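Local atomic coordinates of amidohydrolase (Xanthomonas campestris pv. campestris, PDB entry 4DZH), a protein that probably deaminates 5'-methylthioadenosine or adenosine, as a metal-dependent TIM-barrel hydrolase of the amidohydrolase superfamily. Residues A263-Q268 against E289-L294; H79-M84 against H226-E231. All blocks are in the same frame, centred on the assembly; numbering follows the deposited sequence.

Contact 1 (A263-Q268 against E289-L294); sequences AVHMTQ and ESNLKL. With MG (magnesium ion), chain B.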
ATOM      1  N   ALA A 263       3.398  -7.158 -22.863  1.00 18.09           N
ATOM      2  CA  ALA A 263       3.839  -8.341 -22.146  1.00 19.29           C
ATOM      3  C   ALA A 263       3.636  -8.144 -20.657  1.00 20.15           C
ATOM      4  O   ALA A 263       4.291  -7.306 -20.034  1.00 20.68           O
ATOM      5  CB  ALA A 263       5.330  -8.595 -22.430  1.00 24.19           C
ATOM      6  N   VAL A 264       2.762  -8.946 -20.080  1.00 19.58           N
ATOM      7  CA  VAL A 264       2.389  -8.738 -18.671  1.00 17.39           C
ATOM      8  C   VAL A 264       3.179  -9.627 -17.717  1.00 20.39           C
ATOM      9  O   VAL A 264       3.421 -10.818 -17.989  1.00 19.37           O
ATOM     10  CB  VAL A 264       0.890  -8.983 -18.511  1.00 18.08           C
ATOM     11  CG1 VAL A 264       0.447  -8.643 -17.070  1.00 16.03           C
ATOM     12  CG2 VAL A 264       0.129  -8.107 -19.526  1.00 15.83           C
ATOM     13  N   HIS A 265       3.651  -9.027 -16.632  1.00 17.04           N
ATOM     14  CA  HIS A 265       4.333  -9.703 -15.507  1.00 16.10           C
ATOM     15  C   HIS A 265       5.831  -9.722 -15.677  1.00 19.52           C
ATOM     16  O   HIS A 265       6.562  -8.992 -15.022  1.00 20.38           O
ATOM     17  CB  HIS A 265       3.751 -11.078 -15.141  1.00 18.87           C
ATOM     18  CG  HIS A 265       2.312 -11.026 -14.686  1.00 18.78           C
ATOM     19  ND1 HIS A 265       1.889 -10.277 -13.600  1.00 17.25           N
ATOM     20  CD2 HIS A 265       1.205 -11.660 -15.156  1.00 19.20           C
ATOM     21  CE1 HIS A 265       0.583 -10.443 -13.428  1.00 17.88           C
ATOM     22  NE2 HIS A 265       0.140 -11.258 -14.375  1.00 17.60           N
ATOM     23  N   MET A 266       6.274 -10.588 -16.570  1.00 20.17           N
ATOM     24  CA  MET A 266       7.669 -10.571 -16.999  1.00 23.63           C
ATOM     25  C   MET A 266       8.621 -10.607 -15.791  1.00 19.71           C
ATOM     26  O   MET A 266       9.557  -9.784 -15.718  1.00 24.32           O
ATOM     27  CB  MET A 266       7.889  -9.346 -17.921  1.00 22.74           C
ATOM     28  CG  MET A 266       7.111  -9.385 -19.246  1.00 20.53           C
ATOM     29  SD  MET A 266       7.926 -10.499 -20.427  1.00 25.27           S
ATOM     30  CE  MET A 266       8.864  -9.278 -21.384  1.00 24.35           C
ATOM     31  N   THR A 267       8.393 -11.534 -14.847  1.00 18.00           N
ATOM     32  CA  THR A 267       9.225 -11.686 -13.642  1.00 17.99           C
ATOM     33  C   THR A 267      10.498 -12.472 -13.892  1.00 22.36           C
ATOM     34  O   THR A 267      11.518 -12.263 -13.231  1.00 23.52           O
ATOM     35  CB  THR A 267       8.508 -12.393 -12.476  1.00 21.89           C
ATOM     36  OG1 THR A 267       8.158 -13.714 -12.851  1.00 23.00           O
ATOM     37  CG2 THR A 267       7.217 -11.629 -12.046  1.00 22.25           C
ATOM     38  N   GLN A 268      10.417 -13.406 -14.825  1.00 23.68           N
ATOM     39  CA  GLN A 268      11.552 -14.267 -15.147  1.00 25.35           C
ATOM     40  C   GLN A 268      12.223 -13.734 -16.430  1.00 27.68           C
ATOM     41  O   GLN A 268      11.745 -14.058 -17.525  1.00 33.93           O
ATOM     42  CB  GLN A 268      11.036 -15.671 -15.425  1.00 22.13           C
ATOM     43  CG  GLN A 268      10.155 -16.312 -14.347  1.00 23.24           C
ATOM     44  CD  GLN A 268      10.837 -16.413 -13.006  1.00 31.46           C
ATOM     45  OE1 GLN A 268      11.821 -17.140 -12.850  1.00 32.27           O
ATOM     46  NE2 GLN A 268      10.327 -15.694 -12.029  1.00 31.09           N
ATOM     47  N   GLU A 289       2.173  -6.168  -6.871  1.00 13.98           N
ATOM     48  CA  GLU A 289       1.505  -6.739  -5.716  1.00 13.11           C
ATOM     49  C   GLU A 289       1.041  -8.170  -5.980  1.00 13.06           C
ATOM     50  O   GLU A 289       1.168  -9.040  -5.064  1.00 15.38           O
ATOM     51  CB  GLU A 289       0.360  -5.824  -5.179  1.00 16.46           C
ATOM     52  CG  GLU A 289       0.898  -4.447  -4.704  1.00 16.75           C
ATOM     53  CD  GLU A 289      -0.128  -3.508  -4.113  1.00 19.54           C
ATOM     54  OE1 GLU A 289      -1.313  -3.923  -3.930  1.00 13.94           O
ATOM     55  OE2 GLU A 289       0.297  -2.370  -3.780  1.00 17.42           O
ATOM     56  N   SER A 290       0.486  -8.415  -7.173  1.00 14.18           N
ATOM     57  CA  SER A 290       0.087  -9.762  -7.555  1.00 14.75           C
ATOM     58  C   SER A 290       1.312 -10.677  -7.585  1.00 17.11           C
ATOM     59  O   SER A 290       1.241 -11.809  -7.076  1.00 17.97           O
ATOM     60  CB  SER A 290      -0.593  -9.747  -8.909  1.00 17.28           C
ATOM     61  OG  SER A 290      -0.813 -11.077  -9.375  1.00 18.82           O
ATOM     62  N   ASN A 291       2.411 -10.179  -8.171  1.00 15.40           N
ATOM     63  CA  ASN A 291       3.638 -10.993  -8.283  1.00 17.40           C
ATOM     64  C   ASN A 291       4.141 -11.381  -6.869  1.00 21.17           C
ATOM     65  O   ASN A 291       4.599 -12.522  -6.620  1.00 19.17           O
ATOM     66  CB  ASN A 291       4.765 -10.233  -8.990  1.00 15.35           C
ATOM     67  CG  ASN A 291       4.522  -9.922 -10.464  1.00 17.60           C
ATOM     68  OD1 ASN A 291       5.232  -9.083 -11.032  1.00 19.83           O
ATOM     69  ND2 ASN A 291       3.535 -10.582 -11.108  1.00 15.08           N
ATOM     70  N   LEU A 292       4.122 -10.429  -5.926  1.00 16.39           N
ATOM     71  CA  LEU A 292       4.629 -10.740  -4.622  1.00 14.08           C
ATOM     72  C   LEU A 292       3.683 -11.721  -3.936  1.00 18.30           C
ATOM     73  O   LEU A 292       4.117 -12.716  -3.350  1.00 19.56           O
ATOM     74  CB  LEU A 292       4.794  -9.455  -3.784  1.00 15.91           C
ATOM     75  CG  LEU A 292       5.822  -8.435  -4.254  1.00 15.65           C
ATOM     76  CD1 LEU A 292       5.726  -7.227  -3.267  1.00 14.92           C
ATOM     77  CD2 LEU A 292       7.201  -9.043  -4.145  1.00 18.29           C
ATOM     78  N   LYS A 293       2.367 -11.453  -4.022  1.00 15.45           N
ATOM     79  CA  LYS A 293       1.388 -12.244  -3.290  1.00 17.85           C
ATOM     80  C   LYS A 293       1.354 -13.691  -3.793  1.00 19.25           C
ATOM     81  O   LYS A 293       1.170 -14.587  -2.977  1.00 20.51           O
ATOM     82  CB  LYS A 293       0.001 -11.595  -3.433  1.00 13.60           C
ATOM     83  CG  LYS A 293      -1.092 -12.173  -2.571  1.00 18.37           C
ATOM     84  CD  LYS A 293      -2.359 -11.266  -2.651  1.00 18.74           C
ATOM     85  CE  LYS A 293      -3.425 -11.619  -1.605  1.00 21.48           C
ATOM     86  NZ  LYS A 293      -4.170 -12.875  -1.932  1.00 24.30           N
ATOM     87  N   LEU A 294       1.581 -13.909  -5.091  1.00 19.88           N
ATOM     88  CA  LEU A 294       1.525 -15.263  -5.659  1.00 20.75           C
ATOM     89  C   LEU A 294       2.906 -15.900  -5.633  1.00 25.19           C
ATOM     90  O   LEU A 294       3.095 -17.037  -6.096  1.00 23.73           O
ATOM     91  CB  LEU A 294       0.986 -15.234  -7.090  1.00 23.13           C
ATOM     92  CG  LEU A 294      -0.506 -14.856  -7.152  1.00 25.16           C
ATOM     93  CD1 LEU A 294      -1.003 -14.713  -8.607  1.00 23.18           C
ATOM     94  CD2 LEU A 294      -1.334 -15.840  -6.350  1.00 30.76           C
TER
HETATM   95 MG    MG B 501      -3.290  -3.559  -3.872  1.00 12.88          MG
HETATM   96  O   HOH W   1       5.368  -7.582 -13.046  1.00 18.58           O
HETATM   97  O   HOH W   2      -2.990  -2.369  -5.513  1.00 13.28           O
HETATM   98  O   HOH W   3      -3.569  -4.846  -2.154  1.00 16.38           O
HETATM   99  O   HOH W   4      -3.169  -1.977  -2.442  1.00 14.69           O
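Asn291 reaches from helix 288-293 to the end of strand 261-265 and sets its amide between His265 and Thr267. Asn291 ND2 lies 3.0 Å from His265 ND1, with the amide and ring planes turned 59° from each other and the approach oblique. The other end of the same amide meets the threonine methyl, Thr267 CG2 standing 3.4 Å from Asn291 OD1, and these two side chains come from opposite directions. His265 CG stands beside its own backbone N and anti to its carbonyl carbon (chi1 -62°), which swings the ring toward the helix although the bond to CB does not aim there. One face of this ring rests on the methyl CG1 of its neighbour Val264, 3.6 Å above the plane and over the centre. A water bridges the segments, donating to His265 O at 2.7 Å and to Asn291 OD1 over an unusually short 2.5 Å. The His265 side chain also comes within about 4 Å of a bound zinc ion, nearest atom to metal, and the contact therefore borders the metal centre. Ser290 turns its hydroxyl to Asp316, a ligand of the zinc, and Thr267 OG1 likewise looks elsewhere, to the backbone carbonyl of Glu231. At the start of the helical segment Glu289 OE1 binds a magnesium ion at 2.0 Å, a site completed by Asn321, Asp323 and three waters. Here the end of a barrel strand and the turn after it meet the short helix that follows the next strand: strand 261-265 runs between 225-229 and 283-286, Asn291 also touches His286 of the latter, and Lys293 packs on Ile335 of the second subunit and forms a cation-pi contact with Tyr403 of that subunit.

Contact 2 (H79-M84 against H226-E231); sequences HTHNPM and HLHTHE. With ZN (zinc ion), chain E.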
ATOM      1  N   HIS A  79      -3.361  -3.650 -16.595  1.00 11.96           N
ATOM      2  CA  HIS A  79      -3.680  -5.080 -16.600  1.00 12.80           C
ATOM      3  C   HIS A  79      -4.769  -5.440 -15.608  1.00 13.57           C
ATOM      4  O   HIS A  79      -4.525  -5.491 -14.412  1.00 14.47           O
ATOM      5  CB  HIS A  79      -2.454  -5.940 -16.273  1.00 15.44           C
ATOM      6  CG  HIS A  79      -2.721  -7.413 -16.417  1.00 13.18           C
ATOM      7  ND1 HIS A  79      -3.064  -7.983 -17.625  1.00 14.77           N
ATOM      8  CD2 HIS A  79      -2.777  -8.415 -15.505  1.00 13.06           C
ATOM      9  CE1 HIS A  79      -3.247  -9.285 -17.462  1.00 12.30           C
ATOM     10  NE2 HIS A  79      -3.079  -9.581 -16.183  1.00 16.19           N
ATOM     11  N   THR A  80      -5.981  -5.684 -16.118  1.00 15.57           N
ATOM     12  CA  THR A  80      -7.092  -6.047 -15.227  1.00 14.88           C
ATOM     13  C   THR A  80      -7.825  -7.318 -15.645  1.00 14.06           C
ATOM     14  O   THR A  80      -7.859  -7.704 -16.817  1.00 15.45           O
ATOM     15  CB  THR A  80      -8.146  -4.909 -15.121  1.00 15.56           C
ATOM     16  OG1 THR A  80      -8.612  -4.568 -16.446  1.00 17.01           O
ATOM     17  CG2 THR A  80      -7.492  -3.666 -14.481  1.00 13.33           C
ATOM     18  N   HIS A  81      -8.456  -7.963 -14.662  1.00 12.73           N
ATOM     19  CA  HIS A  81      -9.455  -9.010 -14.883  1.00 15.61           C
ATOM     20  C   HIS A  81     -10.629  -8.564 -14.020  1.00 14.09           C
ATOM     21  O   HIS A  81     -10.869  -9.121 -12.948  1.00 13.78           O
ATOM     22  CB  HIS A  81      -8.955 -10.396 -14.423  1.00 14.14           C
ATOM     23  CG  HIS A  81      -7.636 -10.810 -15.012  1.00 16.23           C
ATOM     24  ND1 HIS A  81      -7.471 -11.045 -16.365  1.00 16.99           N
ATOM     25  CD2 HIS A  81      -6.436 -11.046 -14.433  1.00 16.30           C
ATOM     26  CE1 HIS A  81      -6.218 -11.404 -16.597  1.00 17.57           C
ATOM     27  NE2 HIS A  81      -5.563 -11.381 -15.445  1.00 10.91           N
ATOM     28  N   ASN A  82     -11.322  -7.532 -14.477  1.00 14.33           N
ATOM     29  CA  ASN A  82     -12.170  -6.792 -13.538  1.00 13.36           C
ATOM     30  C   ASN A  82     -13.417  -7.509 -12.936  1.00 14.58           C
ATOM     31  O   ASN A  82     -13.786  -7.214 -11.793  1.00 16.62           O
ATOM     32  CB  ASN A  82     -12.468  -5.365 -14.081  1.00 12.40           C
ATOM     33  CG  ASN A  82     -11.430  -4.336 -13.608  1.00 12.27           C
ATOM     34  OD1 ASN A  82     -10.649  -4.571 -12.645  1.00 16.26           O
ATOM     35  ND2 ASN A  82     -11.442  -3.162 -14.247  1.00 13.10           N
ATOM     36  N   PRO A  83     -14.015  -8.466 -13.658  1.00 16.95           N
ATOM     37  CA  PRO A  83     -15.111  -9.213 -13.019  1.00 17.80           C
ATOM     38  C   PRO A  83     -14.654  -9.933 -11.746  1.00 19.27           C
ATOM     39  O   PRO A  83     -15.478 -10.285 -10.918  1.00 18.87           O
ATOM     40  CB  PRO A  83     -15.524 -10.224 -14.097  1.00 15.55           C
ATOM     41  CG  PRO A  83     -15.238  -9.495 -15.380  1.00 17.13           C
ATOM     42  CD  PRO A  83     -13.908  -8.772 -15.094  1.00 15.81           C
ATOM     43  N   MET A  84     -13.349 -10.170 -11.594  0.58 17.23           N
ATOM     44  CA  MET A  84     -12.862 -10.810 -10.382  0.58 16.79           C
ATOM     45  C   MET A  84     -12.960  -9.917  -9.123  0.58 16.85           C
ATOM     46  O   MET A  84     -12.630 -10.376  -8.036  0.58 17.68           O
ATOM     47  CB  MET A  84     -11.447 -11.389 -10.595  0.58 16.24           C
ATOM     48  CG  MET A  84     -11.362 -12.239 -11.850  0.58 17.76           C
ATOM     49  SD  MET A  84      -9.787 -13.075 -12.122  0.58 18.99           S
ATOM     50  CE  MET A  84      -9.869 -14.397 -10.925  0.58 27.83           C
ATOM     51  N   HIS A 226      -2.266  -8.632 -26.075  1.00 18.69           N
ATOM     52  CA  HIS A 226      -2.134  -8.509 -24.605  1.00 20.95           C
ATOM     53  C   HIS A 226      -1.891  -9.900 -24.006  1.00 20.42           C
ATOM     54  O   HIS A 226      -2.815 -10.718 -23.988  1.00 19.60           O
ATOM     55  CB  HIS A 226      -3.481  -7.966 -24.104  1.00 17.31           C
ATOM     56  CG  HIS A 226      -3.570  -7.724 -22.620  1.00 15.37           C
ATOM     57  ND1 HIS A 226      -4.708  -7.174 -22.038  1.00 18.45           N
ATOM     58  CD2 HIS A 226      -2.719  -7.974 -21.598  1.00 15.84           C
ATOM     59  CE1 HIS A 226      -4.532  -7.080 -20.734  1.00 14.88           C
ATOM     60  NE2 HIS A 226      -3.334  -7.560 -20.435  1.00 15.37           N
ATOM     61  N   LEU A 227      -0.675 -10.166 -23.513  1.00 18.14           N
ATOM     62  CA  LEU A 227      -0.260 -11.536 -23.192  1.00 19.40           C
ATOM     63  C   LEU A 227       0.461 -11.664 -21.853  1.00 17.73           C
ATOM     64  O   LEU A 227       1.524 -11.052 -21.645  1.00 19.92           O
ATOM     65  CB  LEU A 227       0.661 -12.045 -24.293  1.00 20.67           C
ATOM     66  CG  LEU A 227       1.341 -13.399 -24.134  1.00 20.76           C
ATOM     67  CD1 LEU A 227       0.300 -14.473 -24.216  1.00 20.98           C
ATOM     68  CD2 LEU A 227       2.392 -13.607 -25.267  1.00 28.58           C
ATOM     69  N   HIS A 228      -0.071 -12.483 -20.946  1.00 19.45           N
ATOM     70  CA  HIS A 228       0.725 -12.886 -19.778  1.00 18.51           C
ATOM     71  C   HIS A 228       2.008 -13.571 -20.228  1.00 19.49           C
ATOM     72  O   HIS A 228       1.933 -14.626 -20.880  1.00 20.75           O
ATOM     73  CB  HIS A 228      -0.028 -13.860 -18.869  1.00 18.73           C
ATOM     74  CG  HIS A 228      -1.319 -13.341 -18.310  1.00 17.27           C
ATOM     75  ND1 HIS A 228      -2.531 -13.866 -18.692  1.00 18.67           N
ATOM     76  CD2 HIS A 228      -1.587 -12.451 -17.320  1.00 20.20           C
ATOM     77  CE1 HIS A 228      -3.496 -13.293 -17.993  1.00 18.14           C
ATOM     78  NE2 HIS A 228      -2.956 -12.429 -17.154  1.00 15.09           N
ATOM     79  N   THR A 229       3.168 -13.028 -19.863  1.00 20.01           N
ATOM     80  CA  THR A 229       4.442 -13.540 -20.403  1.00 20.59           C
ATOM     81  C   THR A 229       5.522 -13.687 -19.326  1.00 23.29           C
ATOM     82  O   THR A 229       5.869 -12.714 -18.640  1.00 19.89           O
ATOM     83  CB  THR A 229       4.970 -12.581 -21.484  1.00 19.10           C
ATOM     84  OG1 THR A 229       3.958 -12.318 -22.462  1.00 23.47           O
ATOM     85  CG2 THR A 229       6.218 -13.170 -22.220  1.00 21.62           C
ATOM     86  N   HIS A 230       6.110 -14.885 -19.182  1.00 23.46           N
ATOM     87  CA  HIS A 230       7.210 -15.074 -18.224  1.00 23.29           C
ATOM     88  C   HIS A 230       6.824 -14.685 -16.780  1.00 25.73           C
ATOM     89  O   HIS A 230       7.609 -14.081 -16.017  1.00 24.93           O
ATOM     90  CB  HIS A 230       8.505 -14.342 -18.656  1.00 23.34           C
ATOM     91  CG  HIS A 230       9.275 -15.062 -19.722  1.00 25.11           C
ATOM     92  ND1 HIS A 230      10.651 -15.121 -19.714  1.00 27.25           N
ATOM     93  CD2 HIS A 230       8.865 -15.725 -20.830  1.00 27.51           C
ATOM     94  CE1 HIS A 230      11.060 -15.815 -20.768  1.00 27.91           C
ATOM     95  NE2 HIS A 230       9.998 -16.187 -21.461  1.00 27.28           N
ATOM     96  N   GLU A 231       5.609 -15.060 -16.409  1.00 21.86           N
ATOM     97  CA  GLU A 231       5.098 -14.739 -15.102  1.00 21.18           C
ATOM     98  C   GLU A 231       5.744 -15.593 -13.998  1.00 20.54           C
ATOM     99  O   GLU A 231       5.910 -15.161 -12.858  1.00 22.63           O
ATOM    100  CB  GLU A 231       3.562 -14.883 -15.097  1.00 17.92           C
ATOM    101  CG  GLU A 231       2.985 -14.519 -13.719  1.00 20.99           C
ATOM    102  CD  GLU A 231       1.476 -14.572 -13.655  1.00 24.86           C
ATOM    103  OE1 GLU A 231       0.869 -15.138 -14.579  1.00 27.12           O
ATOM    104  OE2 GLU A 231       0.913 -14.002 -12.678  1.00 19.47           O
TER
HETATM  105 ZN    ZN E 504      -3.588 -11.406 -15.348  1.00 17.64          ZN
HETATM  106  O   HOH W   5      -2.281 -12.522 -14.280  1.00 18.19           O
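His79, His81 and His228 converge on one zinc ion, each through NE2. The three NE2 atoms of His79, His81 and His228 bind the zinc at 2.0 to 2.2 Å, while a water holds a further position and Asp316 completes the shell. The first two ligands form the His-X-His pair at the end of a barrel strand that is characteristic of the amidohydrolase superfamily. Their torsions differ: CG of His79 lies anti to its backbone N (chi1 -174°), whereas CG of His81 stands beside its own, and the two rings thereby reach the same metal from one short run of chain. The three NE2 atoms crowd together, with His79 NE2 only 3.0 Å from His228 NE2, because they share the metal and not because they bond to each other. Among the rings, His79 and His228 have planes at 85° and meet obliquely, while His81 and His228 approach from opposite directions and meet rim to rim. The one hydrogen bond between the segments belongs to the second shell: His79 ND1 donates to His226 NE2 at 2.9 Å with an N-H...N angle of 148°, lying close to both ring planes. It fixes the rotation of the His79 ring and leaves its NE2 for the metal. Second-shell carbonyls do the same for the other ligands, His81 ND1 pairing with Asn139 O and His228 ND1 with His201 O. The site lies at the C-terminal mouth of the barrel, in which strand 69-80 pairs with 133-139, and strand 225-229 is flanked by 261-265; Val264 of the latter touches both His79 and His226, while helix 247-254 covers Leu227 and Thr229 behind.

Overall arrangement
From the N terminus, strand 69-80 delivers residues 79-84, and contact 2 closes 142 residues later when 226-231, most of strand 225-229 and the turn after it, lines up across the barrel mouth. Contact 1 opens only after that, on the next strand, 261-265, and closes 21 residues on at helix 288-293; the two loops are thus in series, neither nested nor crossed. Strands 225-229 and 261-265 are sheet neighbours, and the contacts meet directly: Gln268 O probably accepts a hydrogen bond from His230 ND1, and His265 packs on Glu231. Together they connect the zinc centre with the helix that carries a magnesium ligand near the subunit interface.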